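Local coordinates for putative acyl-[acyl-carrier-protein]--UDP-N-acetylglucosamine O-acyltransferase (Bacteroides fragilis, PDB 4R36), which probably catalyses transfer of an acyl chain from acyl carrier protein to the sugar hydroxyl of UDP-N-acetylglucosamine, an early step in lipid A synthesis, at residues 62-65 against 66-70; 176-179 against 180-184; 247-250 against 251-255; 260-263 against 264-268; 218-221 against 222-226. All blocks are in the same frame, centred on the assembly; numbering follows the deposited sequence.

Contact 1 of 5, residues 62-65 against 66-70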
# COMPACT_ATOMS: atom_id res chain seq x y z
N ALA A 62 -9.77 10.76 12.88
CA ALA A 62 -10.31 9.45 12.62
C ALA A 62 -11.79 9.63 12.29
O ALA A 62 -12.40 10.64 12.70
CB ALA A 62 -10.12 8.56 13.83
N ASN A 63 -12.36 8.64 11.58
CA ASN A 63 -13.73 8.67 11.13
C ASN A 63 -14.46 7.39 11.54
O ASN A 63 -14.00 6.26 11.21
CB ASN A 63 -13.79 8.83 9.63
CG ASN A 63 -12.94 10.00 9.13
OD1 ASN A 63 -11.69 9.94 8.91
ND2 ASN A 63 -13.59 11.01 8.89
N ILE A 64 -15.54 7.53 12.32
CA ILE A 64 -16.36 6.42 12.75
C ILE A 64 -17.74 6.62 12.14
O ILE A 64 -18.55 7.52 12.57
CB ILE A 64 -16.46 6.35 14.30
CG1 ILE A 64 -15.13 6.56 15.01
CG2 ILE A 64 -17.13 5.03 14.75
CD1 ILE A 64 -14.12 5.47 14.74
N LEU A 65 -18.03 5.81 11.12
CA LEU A 65 -19.20 6.03 10.29
C LEU A 65 -20.41 5.14 10.62
O LEU A 65 -20.33 4.15 11.39
CB LEU A 65 -18.80 5.86 8.82
CG LEU A 65 -17.59 6.64 8.29
CD1 LEU A 65 -17.41 6.31 6.81
CD2 LEU A 65 -17.80 8.13 8.49
N TYR A 66 -21.54 5.55 10.06
CA TYR A 66 -22.81 4.87 10.18
C TYR A 66 -22.63 3.35 10.12
O TYR A 66 -22.12 2.80 9.11
CB TYR A 66 -23.66 5.35 8.99
CG TYR A 66 -25.04 4.80 8.95
CD1 TYR A 66 -25.32 3.60 8.34
CD2 TYR A 66 -26.13 5.53 9.51
CE1 TYR A 66 -26.61 3.11 8.26
CE2 TYR A 66 -27.43 5.02 9.44
CZ TYR A 66 -27.67 3.83 8.84
OH TYR A 66 -28.94 3.32 8.77
N GLY A 67 -23.03 2.69 11.20
CA GLY A 67 -22.99 1.26 11.27
C GLY A 67 -21.83 0.71 12.08
O GLY A 67 -21.69 -0.50 12.19
N SER A 68 -20.98 1.55 12.59
CA SER A 68 -19.84 1.07 13.38
C SER A 68 -20.25 0.64 14.76
O SER A 68 -21.14 1.26 15.39
CB SER A 68 -18.79 2.13 13.54
OG SER A 68 -18.28 2.61 12.28
N ARG A 69 -19.58 -0.42 15.23
CA ARG A 69 -19.75 -0.97 16.54
C ARG A 69 -18.38 -1.25 17.10
O ARG A 69 -17.61 -2.08 16.55
CB ARG A 69 -20.53 -2.26 16.47
CG ARG A 69 -21.87 -2.19 15.74
CD ARG A 69 -22.93 -1.49 16.57
NE ARG A 69 -24.20 -1.44 15.87
CZ ARG A 69 -24.66 -0.43 15.14
NH1 ARG A 69 -23.95 0.66 14.94
NH2 ARG A 69 -25.87 -0.53 14.59
N ILE A 70 -18.05 -0.55 18.17
CA ILE A 70 -16.78 -0.60 18.78
C ILE A 70 -16.92 -1.02 20.23
O ILE A 70 -17.71 -0.45 21.01
CB ILE A 70 -16.08 0.77 18.63
CG1 ILE A 70 -15.77 1.01 17.12
CG2 ILE A 70 -14.82 0.86 19.48
CD1 ILE A 70 -15.52 2.45 16.80
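Leu65 and Ser68 are the ends of a type II beta turn that carries the chain from strand 63-64 into strand 68-70, closed by Ser68 N donating to Leu65 O over 2.9 Å. The same carbonyl oxygen takes a second bond from the side chain: Ser68 OG donates to Leu65 O at 2.7 Å, lying in the carbonyl plane on a lone pair. OG gets there because it stands beside its own backbone N, with chi1 at -58°, so hydroxyl and amide converge on one acceptor. Gly67, with its positive phi of 103°, occupies the third place of the turn, as expected for type II.

On the inner side of the corner the contact is aliphatic. Ile64 lays CG2 against Ser68 CB at 3.6 Å. The same methyl reaches Ile70 CD1 at 3.7 Å, and Ile64 CD1 meets that Ile70 methyl at 3.9 Å, the two isoleucines coming tip to tip across the bend. Ile82 of the next coil touches Ile64 and Ser68, and Ile100 touches Ile70. On the outside, Tyr66 sends its hydroxyl to Glu95 and its backbone N to Asp47.

Ile64 and Ile70 are six residues apart, the spacing of the hexapeptide repeat in a left-handed beta helix, which turns such residues into the core from neighbouring faces. The chemistry implies a buried corner in which one doubly gripped carbonyl fixes the bend while isoleucine methyls fill the interior beneath it.

Contact 2 of 5, residues 176-179 against 180-184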
# COMPACT_ATOMS: atom_id res chain seq x y z
N CYS A 176 -11.08 -16.48 1.22
CA CYS A 176 -10.01 -17.32 1.80
C CYS A 176 -10.03 -17.34 3.31
O CYS A 176 -10.60 -16.45 3.96
CB CYS A 176 -8.65 -16.86 1.29
SG CYS A 176 -8.54 -17.29 -0.48
N ARG A 177 -9.39 -18.35 3.87
CA ARG A 177 -9.27 -18.50 5.29
C ARG A 177 -7.83 -18.79 5.68
O ARG A 177 -7.12 -19.56 5.00
CB ARG A 177 -10.18 -19.68 5.77
CG ARG A 177 -10.11 -19.83 7.26
CD ARG A 177 -11.16 -20.80 7.76
NE ARG A 177 -11.06 -21.09 9.17
CZ ARG A 177 -11.59 -22.13 9.77
NH1 ARG A 177 -12.38 -23.01 9.07
NH2 ARG A 177 -11.35 -22.30 11.07
N VAL A 178 -7.38 -18.13 6.76
CA VAL A 178 -6.08 -18.31 7.37
C VAL A 178 -6.24 -18.93 8.77
O VAL A 178 -6.94 -18.40 9.66
CB VAL A 178 -5.33 -16.96 7.50
CG1 VAL A 178 -4.01 -17.08 8.24
CG2 VAL A 178 -5.12 -16.34 6.12
N GLY A 179 -5.54 -20.03 9.00
CA GLY A 179 -5.59 -20.77 10.26
C GLY A 179 -4.77 -20.11 11.31
O GLY A 179 -3.95 -19.19 11.05
N GLY A 180 -5.03 -20.52 12.56
CA GLY A 180 -4.27 -19.98 13.66
C GLY A 180 -2.80 -20.21 13.60
O GLY A 180 -2.36 -21.23 13.06
N TYR A 181 -2.04 -19.28 14.19
CA TYR A 181 -0.58 -19.40 14.40
C TYR A 181 0.28 -19.46 13.10
O TYR A 181 1.41 -19.88 13.10
CB TYR A 181 -0.26 -20.61 15.29
CG TYR A 181 -0.80 -20.45 16.66
CD1 TYR A 181 -0.12 -19.66 17.60
CD2 TYR A 181 -1.97 -21.04 17.03
CE1 TYR A 181 -0.63 -19.52 18.87
CE2 TYR A 181 -2.50 -20.86 18.31
CZ TYR A 181 -1.80 -20.11 19.22
OH TYR A 181 -2.22 -19.85 20.52
N VAL A 182 -0.28 -19.01 12.02
CA VAL A 182 0.40 -18.95 10.74
C VAL A 182 1.27 -17.73 10.76
O VAL A 182 0.95 -16.73 11.46
CB VAL A 182 -0.68 -18.82 9.68
CG1 VAL A 182 -0.24 -18.18 8.41
CG2 VAL A 182 -1.41 -20.15 9.41
N MET A 183 2.37 -17.78 10.04
CA MET A 183 3.08 -16.59 9.70
C MET A 183 3.11 -16.48 8.19
O MET A 183 3.63 -17.37 7.49
CB MET A 183 4.44 -16.62 10.26
CG MET A 183 5.00 -15.22 10.23
SD MET A 183 6.09 -15.25 8.84
CE MET A 183 6.33 -13.45 8.90
N ILE A 184 2.59 -15.37 7.68
CA ILE A 184 2.60 -15.15 6.23
C ILE A 184 3.64 -14.07 5.96
O ILE A 184 3.58 -12.95 6.51
CB ILE A 184 1.24 -14.68 5.72
CG1 ILE A 184 0.16 -15.67 6.18
CG2 ILE A 184 1.29 -14.55 4.21
CD1 ILE A 184 -1.26 -15.31 5.70
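The flat group at this corner is the peptide joining Gly179 to Gly180, and Val182 meets it at the oxygen: Val182 CG2 lies 3.2 Å from Gly179 O, with Val182 CB at 3.6 Å from that oxygen. The other flat group, the Tyr181 ring, turns its back on residues 176-179 and packs edge-to-face with the ring of Phe220 outside the segment, while Tyr181 O accepts from the side chain of Asn211, a residue that binds UDP-N-acetylglucosamine, so the turn backs directly onto a member of that site.

Residues 179-182 form a type II beta turn, but an open one, since Val182 N is 3.8 Å from Gly179 O. With a valine methyl pressed close, that buried oxygen has no hydrogen-bonding partner anywhere in the model. The amide one step on fares differently, because Gly180 N bonds to Tyr261 OH of helix 257-267.

Inside the bend, Val178 uses both branches. Its CG1, set opposite the backbone N (chi1 175°), packs on Val182 CG1 at 3.9 Å, the two side chains meeting at a slant. Val178 CG2 meets Ile184 CD1 at 4.0 Å, here tip to tip, and Phe190 of the following coil touches both Val178 and Ile184.

Valine followed by glycine, with another aliphatic residue six places on pointing into the same core, is the signature of the hexapeptide repeat, and the whole forms one corner of a left-handed parallel beta helix.

Contact 3 of 5, residues 247-250 against 251-255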
# COMPACT_ATOMS: atom_id res chain seq x y z
N THR A 247 -5.72 -39.20 6.51
CA THR A 247 -5.81 -40.55 7.09
C THR A 247 -4.56 -40.92 7.81
O THR A 247 -4.63 -41.38 8.95
CB THR A 247 -6.15 -41.59 6.01
OG1 THR A 247 -7.43 -41.28 5.51
CG2 THR A 247 -6.11 -43.05 6.55
N LYS A 248 -3.39 -40.75 7.18
CA LYS A 248 -2.17 -41.12 7.80
C LYS A 248 -1.81 -40.26 9.03
O LYS A 248 -1.30 -40.77 10.08
CB LYS A 248 -1.04 -41.05 6.80
CG LYS A 248 0.30 -41.61 7.29
CD LYS A 248 1.31 -41.66 6.18
CE LYS A 248 2.42 -42.61 6.53
NZ LYS A 248 3.69 -42.15 5.95
N VAL A 249 -2.08 -38.96 8.94
CA VAL A 249 -1.91 -38.09 10.11
C VAL A 249 -2.74 -38.61 11.29
O VAL A 249 -2.24 -38.68 12.42
CB VAL A 249 -2.33 -36.62 9.81
CG1 VAL A 249 -2.38 -35.84 11.13
CG2 VAL A 249 -1.37 -35.95 8.84
N GLU A 250 -4.00 -38.92 11.03
CA GLU A 250 -4.87 -39.45 12.07
C GLU A 250 -4.36 -40.78 12.65
O GLU A 250 -4.52 -41.03 13.82
CB GLU A 250 -6.30 -39.60 11.59
CG GLU A 250 -6.97 -38.25 11.42
CD GLU A 250 -8.39 -38.25 10.89
OE1 GLU A 250 -8.74 -38.99 9.97
OE2 GLU A 250 -9.22 -37.43 11.39
N ALA A 251 -3.73 -41.59 11.83
CA ALA A 251 -3.23 -42.91 12.25
C ALA A 251 -1.90 -42.85 12.93
O ALA A 251 -1.64 -43.65 13.78
CB ALA A 251 -3.12 -43.86 11.06
N GLU A 252 -1.04 -41.91 12.59
CA GLU A 252 0.36 -41.99 12.95
C GLU A 252 0.88 -40.86 13.80
O GLU A 252 1.92 -41.04 14.37
CB GLU A 252 1.25 -42.06 11.70
CG GLU A 252 0.86 -43.21 10.82
CD GLU A 252 1.95 -43.64 9.85
OE1 GLU A 252 3.08 -43.12 9.89
OE2 GLU A 252 1.64 -44.49 9.04
N VAL A 253 0.18 -39.73 13.89
CA VAL A 253 0.69 -38.59 14.68
C VAL A 253 -0.06 -38.57 16.00
O VAL A 253 -1.26 -38.63 15.98
CB VAL A 253 0.47 -37.27 13.97
CG1 VAL A 253 1.01 -36.12 14.84
CG2 VAL A 253 1.14 -37.31 12.60
N PRO A 254 0.66 -38.50 17.13
CA PRO A 254 0.00 -38.53 18.42
C PRO A 254 -1.03 -37.46 18.45
O PRO A 254 -0.72 -36.27 18.07
CB PRO A 254 1.13 -38.26 19.40
CG PRO A 254 2.34 -38.75 18.71
CD PRO A 254 2.12 -38.44 17.24
N ALA A 255 -2.26 -37.86 18.80
CA ALA A 255 -3.39 -36.97 18.67
C ALA A 255 -3.39 -35.89 19.78
O ALA A 255 -2.95 -36.12 20.94
CB ALA A 255 -4.68 -37.74 18.71
O HOH W 1 -3.52 -38.10 15.24
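Lys248 and Glu252, one helical turn apart, meet where the lysine's methylenes pass the glutamate's carboxylate. Lys248 CE sits 3.2 Å from Glu252 OE2, and Lys248 CG is 3.6 Å from that oxygen, so the aliphatic part of the lysine runs past the carboxylate at a slant. The charged ends come no nearer than 4.1 Å, between Lys248 NZ and Glu252 OE1. That is too long for a salt bridge, although the opposite charges probably still attract. The slight bend at the last torsion of the lysine (chi4 -148°) swings NZ toward OE1, yet the amine still points past the carboxylate.

On the buried flank Val249 and Val253 run alongside one another in the same direction, with Val249 CG1 at 4.1 Å from Val253 CG2. Beneath them the backbone holds the spacing: Val253 N donates to Val249 O at 3.0 Å, and Ala251 N to Thr247 O, also at 3.0 Å. Glu252 N is held less well, with a weak, bent bond to Lys248 O at 2.8 Å and a second weak one to Val249 O.

Such loosening belongs to a helix end. This is the C-terminal turn of helix 242-252 in the helical domain that follows the left-handed beta helix, and Val253 is the first residue to leave helical backbone angles.

Around this turn, Val249 packs on Ile259 and Val263 of helix 257-267 and on Ile234 of helix 222-237, while Val253 rests against Ile259 and Ile234. On the outer side Glu250 forms a salt bridge with Arg267, tying the helix to its successor near the protein surface.

Contact 4 of 5, residues 260-263 against 264-268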
# COMPACT_ATOMS: atom_id res chain seq x y z
N GLU A 260 -5.86 -32.20 15.58
CA GLU A 260 -7.21 -32.27 15.11
C GLU A 260 -7.61 -31.00 14.39
O GLU A 260 -8.39 -31.03 13.44
CB GLU A 260 -8.17 -32.54 16.30
CG GLU A 260 -7.93 -33.92 16.90
CD GLU A 260 -8.74 -34.11 18.22
OE1 GLU A 260 -9.88 -33.61 18.32
OE2 GLU A 260 -8.25 -34.75 19.15
N TYR A 261 -7.06 -29.89 14.82
CA TYR A 261 -7.34 -28.64 14.16
C TYR A 261 -6.73 -28.64 12.76
O TYR A 261 -7.38 -28.25 11.80
CB TYR A 261 -6.79 -27.52 15.00
CG TYR A 261 -6.88 -26.11 14.48
CD1 TYR A 261 -7.96 -25.67 13.65
CD2 TYR A 261 -5.99 -25.17 14.94
CE1 TYR A 261 -8.07 -24.33 13.28
CE2 TYR A 261 -6.11 -23.83 14.61
CZ TYR A 261 -7.15 -23.42 13.79
OH TYR A 261 -7.13 -22.09 13.46
N ILE A 262 -5.50 -29.11 12.62
CA ILE A 262 -4.88 -29.22 11.29
C ILE A 262 -5.76 -30.04 10.37
O ILE A 262 -6.12 -29.65 9.23
CB ILE A 262 -3.50 -29.84 11.39
CG1 ILE A 262 -2.54 -28.93 12.10
CG2 ILE A 262 -2.93 -30.25 10.04
CD1 ILE A 262 -1.27 -29.64 12.52
N VAL A 263 -6.15 -31.22 10.86
CA VAL A 263 -6.95 -32.15 10.04
C VAL A 263 -8.32 -31.59 9.66
O VAL A 263 -8.73 -31.60 8.51
CB VAL A 263 -7.04 -33.54 10.72
CG1 VAL A 263 -8.06 -34.40 10.02
CG2 VAL A 263 -5.66 -34.18 10.76
N ASP A 264 -9.04 -31.09 10.62
CA ASP A 264 -10.36 -30.56 10.38
C ASP A 264 -10.29 -29.36 9.40
O ASP A 264 -11.14 -29.25 8.51
CB ASP A 264 -10.93 -30.03 11.69
CG ASP A 264 -12.45 -29.81 11.60
OD1 ASP A 264 -13.21 -30.78 11.63
OD2 ASP A 264 -12.87 -28.67 11.39
N PHE A 265 -9.33 -28.45 9.66
CA PHE A 265 -9.17 -27.30 8.82
C PHE A 265 -8.99 -27.70 7.34
O PHE A 265 -9.70 -27.23 6.47
CB PHE A 265 -7.96 -26.46 9.26
CG PHE A 265 -7.83 -25.16 8.48
CD1 PHE A 265 -7.31 -25.15 7.20
CD2 PHE A 265 -8.16 -23.95 9.05
CE1 PHE A 265 -7.15 -23.96 6.49
CE2 PHE A 265 -8.00 -22.75 8.36
CZ PHE A 265 -7.48 -22.75 7.09
N ILE A 266 -8.08 -28.65 7.08
CA ILE A 266 -7.81 -29.06 5.70
C ILE A 266 -8.98 -29.84 5.12
O ILE A 266 -9.40 -29.61 3.97
CB ILE A 266 -6.52 -29.84 5.61
CG1 ILE A 266 -5.36 -28.91 6.09
CG2 ILE A 266 -6.29 -30.42 4.23
CD1 ILE A 266 -4.07 -29.62 6.39
N ARG A 267 -9.47 -30.79 5.90
CA ARG A 267 -10.54 -31.64 5.45
C ARG A 267 -11.76 -30.82 5.04
O ARG A 267 -12.41 -31.11 4.04
CB ARG A 267 -10.92 -32.61 6.58
CG ARG A 267 -11.92 -33.63 6.13
CD ARG A 267 -12.05 -34.74 7.16
NE ARG A 267 -10.99 -35.73 7.02
CZ ARG A 267 -10.51 -36.47 8.02
NH1 ARG A 267 -10.91 -36.27 9.26
NH2 ARG A 267 -9.56 -37.39 7.78
N ASN A 268 -12.06 -29.76 5.74
CA ASN A 268 -13.25 -28.96 5.39
C ASN A 268 -12.96 -27.69 4.62
O ASN A 268 -13.81 -26.80 4.52
CB ASN A 268 -14.05 -28.65 6.68
CG ASN A 268 -14.47 -29.93 7.38
OD1 ASN A 268 -14.07 -30.29 8.50
ND2 ASN A 268 -15.08 -30.73 6.60
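This is an intrahelical contact, residue to residue one turn on, in the C-terminal half of helix 257-267 of the helical domain. Val263 and Arg267 run side by side on one flank. There Val263 CG1 lies over one face of the guanidinium, offset toward its rim, and 3.5 Å from Arg267 NH1. The arginine folds back over the methyl through a bend at chi3 (-82°), its NH2 being engaged by Glu250.

A second flank carries Ile262 and Ile266, also side by side, with Ile262 CG2 at 3.9 Å from Ile266 CD1. The aromatic pair is looser: Tyr261 CE1 approaches Phe265 CD2 at 4.2 Å, obliquely. Underneath, four regular backbone bonds run in step, among them Arg267 N to Val263 O at 2.8 Å and Ile266 N to Ile262 O at 3.1 Å; Asn268 then leaves the helix.

Each flank faces a different neighbour. Tyr261 and Phe265 look toward the beta helix, packing on Pro196, with Tyr261 OH bonded to Asp161; Ile262 and Ile266 press on Ile235 of helix 222-237; Val263 and Arg267 lie against helix 242-252, the arginine touching Leu246.

Contact 5 of 5, residues 218-221 against 222-226; sequences RGFS and NEIIE
Ser221 and Ile224 make the tight part of this contact. Ser221 is the N-cap of helix 222-237, and its OG accepts from Ile224 N at 3.1 Å with a nearly straight N-H approach of 161°. The hydroxyl reaches that amide because chi1, at 71°, sets OG between the backbone N and the carbonyl carbon. Ile224 then crowds the same oxygen with its side chain, its CG1 being only 3.2 Å from Ser221 OG. Alongside, Ile225 N donates to Ser221 O at 2.9 Å, the first full turn of helical bonding.

Phe220, just before the cap, packs less closely. Its CB meets Ile225 CG1 at 4.0 Å; this pairing of the residue before the N-cap with the fourth residue after it is a hydrophobic staple. Ile224 CG2 comes to the edge of the phenyl ring, near its plane, at 4.0 Å from Phe220 CD2. Leu215 of helix 212-217 touches both Phe220 and Ile225, and Glu258 of helix 257-267 also touches Phe220.

The solvent side is different. Asn222 and Glu223 are exposed and meet the loop through little beyond their CB atoms, and Glu223 stretches outward. Gly219, with positive phi, ends the preceding helix 212-217 in a Schellman motif, so one helix stops and the next starts within a few residues.

The cap gives an early amide of the helix a partner that the helix itself cannot supply. The positive end of the helix dipole would probably strengthen that bond, while the staple ties down the loop from its apolar side.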
# COMPACT_ATOMS: atom_id res chain seq x y z
N ARG A 218 5.12 -18.82 22.25
CA ARG A 218 3.88 -18.95 23.00
C ARG A 218 3.79 -20.15 23.96
O ARG A 218 2.75 -20.40 24.53
CB ARG A 218 2.71 -18.98 22.05
CG ARG A 218 2.62 -17.70 21.22
CD ARG A 218 1.73 -17.94 20.01
NE ARG A 218 1.74 -16.91 18.96
CZ ARG A 218 0.93 -15.85 18.89
NH1 ARG A 218 0.04 -15.60 19.86
NH2 ARG A 218 1.03 -15.02 17.85
N GLY A 219 4.86 -20.92 24.13
CA GLY A 219 4.89 -21.92 25.19
C GLY A 219 4.44 -23.32 24.81
O GLY A 219 4.18 -24.13 25.69
N PHE A 220 4.31 -23.60 23.51
CA PHE A 220 3.93 -24.92 23.06
C PHE A 220 5.11 -25.84 23.36
O PHE A 220 6.25 -25.45 23.20
CB PHE A 220 3.64 -24.98 21.50
CG PHE A 220 2.31 -24.39 21.09
CD1 PHE A 220 2.15 -23.00 21.03
CD2 PHE A 220 1.23 -25.19 20.80
CE1 PHE A 220 0.94 -22.44 20.68
CE2 PHE A 220 -0.01 -24.63 20.45
CZ PHE A 220 -0.15 -23.25 20.37
N SER A 221 4.81 -27.07 23.73
CA SER A 221 5.88 -28.01 24.09
C SER A 221 6.64 -28.42 22.85
O SER A 221 6.11 -28.40 21.72
CB SER A 221 5.31 -29.21 24.80
OG SER A 221 4.58 -30.03 23.92
N ASN A 222 7.89 -28.76 23.03
CA ASN A 222 8.70 -29.23 21.89
C ASN A 222 8.12 -30.46 21.26
O ASN A 222 8.25 -30.69 20.06
CB ASN A 222 10.09 -29.57 22.35
CG ASN A 222 10.91 -28.36 22.63
OD1 ASN A 222 10.69 -27.28 22.08
ND2 ASN A 222 11.91 -28.53 23.49
N GLU A 223 7.51 -31.27 22.10
CA GLU A 223 6.84 -32.45 21.63
C GLU A 223 5.63 -32.16 20.72
O GLU A 223 5.50 -32.74 19.65
CB GLU A 223 6.42 -33.25 22.83
CG GLU A 223 5.43 -34.35 22.53
CD GLU A 223 5.26 -35.25 23.72
OE1 GLU A 223 6.25 -35.44 24.48
OE2 GLU A 223 4.14 -35.78 23.91
N ILE A 224 4.78 -31.23 21.11
CA ILE A 224 3.64 -30.83 20.30
C ILE A 224 4.13 -30.17 19.01
O ILE A 224 3.57 -30.41 17.96
CB ILE A 224 2.70 -29.86 21.09
CG1 ILE A 224 1.97 -30.62 22.18
CG2 ILE A 224 1.71 -29.12 20.16
CD1 ILE A 224 0.98 -31.60 21.65
N ILE A 225 5.19 -29.35 19.10
CA ILE A 225 5.80 -28.76 17.92
C ILE A 225 6.30 -29.82 16.93
O ILE A 225 6.06 -29.71 15.72
CB ILE A 225 6.92 -27.76 18.29
CG1 ILE A 225 6.28 -26.57 19.02
CG2 ILE A 225 7.63 -27.25 17.01
CD1 ILE A 225 7.26 -25.56 19.58
N GLU A 226 6.94 -30.85 17.44
CA GLU A 226 7.41 -31.92 16.60
C GLU A 226 6.23 -32.68 15.95
O GLU A 226 6.33 -33.07 14.77
CB GLU A 226 8.26 -32.89 17.40
CG GLU A 226 8.86 -34.01 16.56
CD GLU A 226 9.83 -33.50 15.44
OE1 GLU A 226 10.33 -32.35 15.53
OE2 GLU A 226 10.04 -34.23 14.44

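How the contacts relate
Contacts 1 and 2 are corners of one left-handed beta helix, their centres about 27 Å apart, and strands 68-70 and 177-178 belong to the same parallel sheet. Contact 5, then contacts 3 and 4, follow along the chain in the helical domain, on helices 222-237, 242-252 and 257-267. Contacts 3 and 4, with centres about 12 Å apart, touch across the last two helices. Contact 2 lies at the junction between the domains: it touches contact 4 through Gly179, Gly180 and Arg177, and contact 5 through Tyr181. The helical bundle is thus seated on the last coils, beside Asn211 and Arg217 of the nucleotide-sugar site, while contact 1 lies far off.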